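Local coordinates for protein flavodoxin-like domain (Synechococcus elongatus PCC 6301, PDB 3HLY) that probably binds flavin mononucleotide, as flavodoxins do, and serves as the electron-carrying domain of a larger flavoprotein, at residues V68-A71 and L72-F76; L8-G12 and Y13-L17. One frame throughout, in Å; residues are numbered along the deposited sequence.

Contact 1 (V68-A71 and L72-F76); sequences VATA and LSTIF
T74 turns its hydroxyl back along helix 66-78 to the carbonyl of T70, one turn earlier, and S73 does the same to A69. For T74 the first torsion (chi1 -55°) sets OG1 beside its own backbone N, while methyl CG2 lies anti to that N and the side chain also meets L45 and I46 of helix 42-51. The T74 OG1 to T70 O distance is short, 2.5 Å, and the amide T74 N bonds to the same T70 O at 2.9 Å. These two donors come from opposite faces of the carbonyl plane, each tilted by about 30°, so they do not compete for one position. A69 O is shared in the same way: S73 OG reaches it at 2.9 Å from one face and S73 N at 2.8 Å from the other. With T74 replaced by an alanine, T70 O is likely to keep only the amide donor described here, and the packing against L45 and I46 would thin.

L72 CB lies 3.1 Å from V68 O, the acceptor of its own amide, and its side chain touches P60 and E96. I75 brings CG1 to within 3.5 Å of A71 O, likewise the acceptor of its own amide, and both I75 and A71 pack on L37. T70 repeats the hydroxyl pattern a turn earlier, its OG1 bonding to E66 O.

These are side-chain to backbone hydrogen bonds from i to i-4 within the helix of the beta-alpha-beta unit 54-58, 66-78, 84-88. Chemically, they let serine and threonine hydroxyls find acceptors within the helix itself, and the second bond at T70 O and at A69 O fixes the rotation of each side chain.

Contact 2 (L8-G12 and Y13-L17); sequences LSDYG and YSDRL
S14 N bonds to Y11 O at 3.0 Å and nearly straight, 163° at the hydrogen, closing the type II' turn Y11-S14. S14 OG stands the same 3.0 Å from Y11 O, but the use of its proton is not settled, because a water lies 2.8 Å from S14 OG. That water accepts from L8 N at 3.3 Å and sits in plane at the edge of the Y11 ring, thereby linking the start of the loop to the first turn of helix 14-27. The first torsion of S14 sets OG beside its own backbone N, which brings it to the same side as the amide and close to Y11 O.

A second bond runs from D10 N to D15 OD2, 3.1 Å long and bent; it meets the oxygen on the syn side, 31° out of the carboxylate plane. The same OD2 comes within 2.9 Å of D10 OD1, with the two carboxylate planes 64° apart.

Further out, the positive phi of G12, second in the II' turn, favours glycine; D10 takes positive phi in the type II turn L8-Y11 without being one. Y13, at the N-cap position, lays CB and CG against the G12 carbonyl carbon and carries its ring to Q122 and Y128. The Y11 hydroxyl bonds to G93 N, and S9 OG to D36.

The segment joins the first strand to the first helix, where flavodoxins hold the flavin phosphate; its position is consistent with such a role, although the acidic pair is not an obvious partner for a phosphate. The close D10 and D15 carboxylates would probably repel if both were ionised, and a shared proton could ease this; the D10 amide would probably offset part of any charge on D15.

How the contacts relate
Both contacts are partly buried and local in sequence, yet they belong to different places in one flavodoxin-like fold. Contact 1 lies wholly within helix 66-78, which links strands 54-58 and 84-88; it has buried V68, A71 and I75 beside exposed T70 and S73. Contact 2 is a loop turning into helix 14-27 after strand 3-7, and it buries L8 and S14 while exposing D10 and G12. Their centres are about 17 Å apart, and their nearest atoms, at about 4 Å, do not touch. In contact 1 hydroxyls reinforce regular helical bonding. Contact 2 instead depends on turns, a water and an acidic pair, in an irregular loop that in flavodoxins lies at the flavin phosphate.

Contact 1 (V68-A71 and L72-F76)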
ATOM      1  N   VAL A  68       2.827  -2.623  14.685  1.00 44.23           N
ATOM      2  CA  VAL A  68       3.004  -2.642  13.253  1.00 49.07           C
ATOM      3  C   VAL A  68       3.597  -3.934  12.686  1.00 50.94           C
ATOM      4  O   VAL A  68       3.362  -4.247  11.523  1.00 48.69           O
ATOM      5  CB  VAL A  68       3.824  -1.398  12.791  1.00 62.27           C
ATOM      6  CG1 VAL A  68       4.855  -1.058  13.815  1.00 65.43           C
ATOM      7  CG2 VAL A  68       4.507  -1.656  11.442  1.00 52.87           C
ATOM      8  N   ALA A  69       4.357  -4.683  13.481  1.00 37.60           N
ATOM      9  CA  ALA A  69       4.905  -5.938  12.990  1.00 44.84           C
ATOM     10  C   ALA A  69       3.739  -6.906  12.952  1.00 53.01           C
ATOM     11  O   ALA A  69       3.634  -7.757  12.063  1.00 50.48           O
ATOM     12  CB  ALA A  69       5.981  -6.462  13.925  1.00 42.41           C
ATOM     13  N   THR A  70       2.861  -6.773  13.938  1.00 51.06           N
ATOM     14  CA  THR A  70       1.682  -7.626  14.024  1.00 62.02           C
ATOM     15  C   THR A  70       0.749  -7.260  12.868  1.00 60.74           C
ATOM     16  O   THR A  70       0.129  -8.121  12.244  1.00 69.80           O
ATOM     17  CB  THR A  70       0.935  -7.403  15.353  1.00 65.40           C
ATOM     18  OG1 THR A  70       1.846  -7.560  16.444  1.00 69.24           O
ATOM     19  CG2 THR A  70      -0.192  -8.404  15.502  1.00 66.39           C
ATOM     20  N   ALA A  71       0.644  -5.962  12.608  1.00 40.32           N
ATOM     21  CA  ALA A  71      -0.191  -5.472  11.522  1.00 47.63           C
ATOM     22  C   ALA A  71       0.384  -6.009  10.205  1.00 46.66           C
ATOM     23  O   ALA A  71      -0.331  -6.580   9.383  1.00 36.29           O
ATOM     24  CB  ALA A  71      -0.187  -3.941  11.519  1.00 37.71           C
ATOM     25  N   LEU A  72       1.694  -5.841  10.038  1.00 37.52           N
ATOM     26  CA  LEU A  72       2.382  -6.286   8.835  1.00 44.29           C
ATOM     27  C   LEU A  72       2.163  -7.781   8.616  1.00 51.79           C
ATOM     28  O   LEU A  72       1.748  -8.200   7.535  1.00 47.17           O
ATOM     29  CB  LEU A  72       3.874  -5.982   8.949  1.00 49.05           C
ATOM     30  CG  LEU A  72       4.585  -5.588   7.653  1.00 64.35           C
ATOM     31  CD1 LEU A  72       4.038  -4.250   7.161  1.00 61.99           C
ATOM     32  CD2 LEU A  72       6.091  -5.490   7.896  1.00 81.75           C
ATOM     33  N   SER A  73       2.428  -8.579   9.654  1.00 53.38           N
ATOM     34  CA  SER A  73       2.257 -10.029   9.573  1.00 45.32           C
ATOM     35  C   SER A  73       0.823 -10.407   9.230  1.00 47.92           C
ATOM     36  O   SER A  73       0.574 -11.391   8.527  1.00 45.59           O
ATOM     37  CB  SER A  73       2.642 -10.682  10.901  1.00 47.50           C
ATOM     38  OG  SER A  73       4.026 -10.514  11.170  1.00 70.34           O
ATOM     39  N   THR A  74      -0.127  -9.620   9.724  1.00 47.44           N
ATOM     40  CA  THR A  74      -1.527  -9.897   9.464  1.00 51.32           C
ATOM     41  C   THR A  74      -1.897  -9.694   7.991  1.00 52.24           C
ATOM     42  O   THR A  74      -2.793 -10.366   7.470  1.00 52.48           O
ATOM     43  CB  THR A  74      -2.433  -9.017  10.340  1.00 50.62           C
ATOM     44  OG1 THR A  74      -2.079  -9.195  11.719  1.00 56.07           O
ATOM     45  CG2 THR A  74      -3.887  -9.404  10.143  1.00 42.59           C
ATOM     46  N   ILE A  75      -1.222  -8.756   7.328  1.00 41.07           N
ATOM     47  CA  ILE A  75      -1.485  -8.501   5.910  1.00 33.75           C
ATOM     48  C   ILE A  75      -0.939  -9.689   5.110  1.00 41.67           C
ATOM     49  O   ILE A  75      -1.638 -10.265   4.278  1.00 38.06           O
ATOM     50  CB  ILE A  75      -0.810  -7.175   5.446  1.00 23.16           C
ATOM     51  CG1 ILE A  75      -1.484  -5.986   6.147  1.00 27.58           C
ATOM     52  CG2 ILE A  75      -0.879  -7.040   3.919  1.00 22.56           C
ATOM     53  CD1 ILE A  75      -0.803  -4.644   5.920  1.00 24.42           C
ATOM     54  N   PHE A  76       0.306 -10.064   5.385  1.00 44.63           N
ATOM     55  CA  PHE A  76       0.932 -11.187   4.686  1.00 41.75           C
ATOM     56  C   PHE A  76       0.118 -12.456   4.879  1.00 48.50           C
ATOM     57  O   PHE A  76      -0.114 -13.216   3.933  1.00 50.61           O
ATOM     58  CB  PHE A  76       2.363 -11.387   5.187  1.00 33.80           C
ATOM     59  CG  PHE A  76       3.337 -10.388   4.638  1.00 42.35           C
ATOM     60  CD1 PHE A  76       4.235  -9.740   5.472  1.00 57.97           C
ATOM     61  CD2 PHE A  76       3.360 -10.096   3.277  1.00 47.87           C
ATOM     62  CE1 PHE A  76       5.143  -8.814   4.962  1.00 65.21           C
ATOM     63  CE2 PHE A  76       4.266  -9.173   2.755  1.00 52.31           C
ATOM     64  CZ  PHE A  76       5.155  -8.532   3.593  1.00 59.82           C
TER

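Contact 2 (L8-G12 and Y13-L17)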
ATOM      1  N   LEU A   8       2.034   3.918   7.858  1.00 45.09           N
ATOM      2  CA  LEU A   8       2.263   4.335   9.236  1.00 48.72           C
ATOM      3  C   LEU A   8       2.015   5.827   9.365  1.00 44.48           C
ATOM      4  O   LEU A   8       2.559   6.628   8.606  1.00 47.47           O
ATOM      5  CB  LEU A   8       3.696   4.025   9.687  1.00 41.53           C
ATOM      6  CG  LEU A   8       4.053   2.586  10.061  1.00 53.92           C
ATOM      7  CD1 LEU A   8       4.118   1.737   8.807  1.00 62.37           C
ATOM      8  CD2 LEU A   8       5.403   2.570  10.769  1.00 61.91           C
ATOM      9  N   SER A   9       1.192   6.202  10.331  1.00 44.19           N
ATOM     10  CA  SER A   9       0.911   7.608  10.540  1.00 46.53           C
ATOM     11  C   SER A   9       2.189   8.354  10.854  1.00 49.23           C
ATOM     12  O   SER A   9       2.976   7.931  11.691  1.00 54.42           O
ATOM     13  CB  SER A   9      -0.072   7.795  11.694  1.00 59.30           C
ATOM     14  OG  SER A   9      -1.395   7.521  11.272  1.00 75.80           O
ATOM     15  N   ASP A  10       2.393   9.464  10.162  1.00 55.18           N
ATOM     16  CA  ASP A  10       3.543  10.320  10.382  1.00 66.37           C
ATOM     17  C   ASP A  10       4.926   9.686  10.273  1.00 71.75           C
ATOM     18  O   ASP A  10       5.847  10.088  10.983  1.00 75.06           O
ATOM     19  CB  ASP A  10       3.389  11.018  11.739  1.00 72.12           C
ATOM     20  CG  ASP A  10       2.048  11.721  11.873  1.00 82.51           C
ATOM     21  OD1 ASP A  10       1.528  12.184  10.837  1.00 92.17           O
ATOM     22  OD2 ASP A  10       1.507  11.818  13.001  1.00 79.99           O
ATOM     23  N   TYR A  11       5.072   8.704   9.387  1.00 69.60           N
ATOM     24  CA  TYR A  11       6.363   8.066   9.149  1.00 56.98           C
ATOM     25  C   TYR A  11       6.824   8.540   7.777  1.00 45.82           C
ATOM     26  O   TYR A  11       6.197   8.233   6.765  1.00 44.96           O
ATOM     27  CB  TYR A  11       6.246   6.539   9.135  1.00 54.90           C
ATOM     28  CG  TYR A  11       7.576   5.853   8.915  1.00 56.70           C
ATOM     29  CD1 TYR A  11       7.704   4.811   7.998  1.00 58.76           C
ATOM     30  CD2 TYR A  11       8.718   6.264   9.610  1.00 58.93           C
ATOM     31  CE1 TYR A  11       8.935   4.199   7.772  1.00 56.61           C
ATOM     32  CE2 TYR A  11       9.954   5.659   9.393  1.00 58.22           C
ATOM     33  CZ  TYR A  11      10.056   4.632   8.471  1.00 63.29           C
ATOM     34  OH  TYR A  11      11.280   4.061   8.215  1.00 69.98           O
ATOM     35  N   GLY A  12       7.914   9.292   7.737  1.00 47.38           N
ATOM     36  CA  GLY A  12       8.388   9.798   6.463  1.00 47.22           C
ATOM     37  C   GLY A  12       7.291  10.606   5.784  1.00 48.37           C
ATOM     38  O   GLY A  12       6.696  11.497   6.397  1.00 38.22           O
ATOM     39  N   TYR A  13       7.013  10.294   4.522  1.00 43.38           N
ATOM     40  CA  TYR A  13       5.971  10.986   3.773  1.00 39.64           C
ATOM     41  C   TYR A  13       4.793  10.061   3.492  1.00 38.95           C
ATOM     42  O   TYR A  13       4.052  10.269   2.532  1.00 37.78           O
ATOM     43  CB  TYR A  13       6.540  11.524   2.462  1.00 35.24           C
ATOM     44  CG  TYR A  13       7.457  12.708   2.655  1.00 44.56           C
ATOM     45  CD1 TYR A  13       6.991  14.013   2.485  1.00 55.76           C
ATOM     46  CD2 TYR A  13       8.786  12.528   3.028  1.00 45.12           C
ATOM     47  CE1 TYR A  13       7.831  15.110   2.684  1.00 60.36           C
ATOM     48  CE2 TYR A  13       9.632  13.615   3.230  1.00 47.77           C
ATOM     49  CZ  TYR A  13       9.149  14.898   3.056  1.00 58.34           C
ATOM     50  OH  TYR A  13       9.990  15.966   3.255  1.00 68.33           O
ATOM     51  N   SER A  14       4.621   9.046   4.339  1.00 34.83           N
ATOM     52  CA  SER A  14       3.536   8.082   4.176  1.00 32.17           C
ATOM     53  C   SER A  14       2.149   8.712   4.041  1.00 38.97           C
ATOM     54  O   SER A  14       1.407   8.367   3.123  1.00 42.37           O
ATOM     55  CB  SER A  14       3.521   7.088   5.340  1.00 35.76           C
ATOM     56  OG  SER A  14       4.582   6.165   5.222  1.00 44.89           O
ATOM     57  N   ASP A  15       1.788   9.616   4.952  1.00 38.63           N
ATOM     58  CA  ASP A  15       0.473  10.262   4.876  1.00 48.52           C
ATOM     59  C   ASP A  15       0.243  10.858   3.485  1.00 44.10           C
ATOM     60  O   ASP A  15      -0.777  10.614   2.834  1.00 42.08           O
ATOM     61  CB  ASP A  15       0.352  11.414   5.884  1.00 57.78           C
ATOM     62  CG  ASP A  15       0.399  10.953   7.325  1.00 73.29           C
ATOM     63  OD1 ASP A  15      -0.481  10.166   7.745  1.00 80.58           O
ATOM     64  OD2 ASP A  15       1.322  11.392   8.046  1.00 74.90           O
ATOM     65  N   ARG A  16       1.225  11.638   3.052  1.00 30.85           N
ATOM     66  CA  ARG A  16       1.183  12.364   1.794  1.00 35.57           C
ATOM     67  C   ARG A  16       1.274  11.528   0.519  1.00 33.60           C
ATOM     68  O   ARG A  16       0.595  11.807  -0.461  1.00 27.67           O
ATOM     69  CB  ARG A  16       2.292  13.409   1.817  1.00 43.91           C
ATOM     70  CG  ARG A  16       1.944  14.691   1.137  1.00 55.79           C
ATOM     71  CD  ARG A  16       2.746  15.813   1.752  1.00 67.97           C
ATOM     72  NE  ARG A  16       2.427  16.023   3.161  1.00 75.30           N
ATOM     73  CZ  ARG A  16       3.027  16.927   3.929  1.00 81.85           C
ATOM     74  NH1 ARG A  16       3.983  17.701   3.426  1.00 75.89           N
ATOM     75  NH2 ARG A  16       2.664  17.069   5.197  1.00 86.22           N
ATOM     76  N   LEU A  17       2.126  10.520   0.515  1.00 21.77           N
ATOM     77  CA  LEU A  17       2.227   9.675  -0.663  1.00 28.42           C
ATOM     78  C   LEU A  17       0.957   8.820  -0.714  1.00 28.10           C
ATOM     79  O   LEU A  17       0.333   8.678  -1.761  1.00 26.80           O
ATOM     80  CB  LEU A  17       3.452   8.783  -0.559  1.00 27.15           C
ATOM     81  CG  LEU A  17       4.786   9.517  -0.432  1.00 22.86           C
ATOM     82  CD1 LEU A  17       5.804   8.633   0.269  1.00 29.61           C
ATOM     83  CD2 LEU A  17       5.252   9.916  -1.796  1.00 25.07           C
TER
HETATM   84  O   HOH W   1       4.614   3.419   5.924  1.00 39.39           O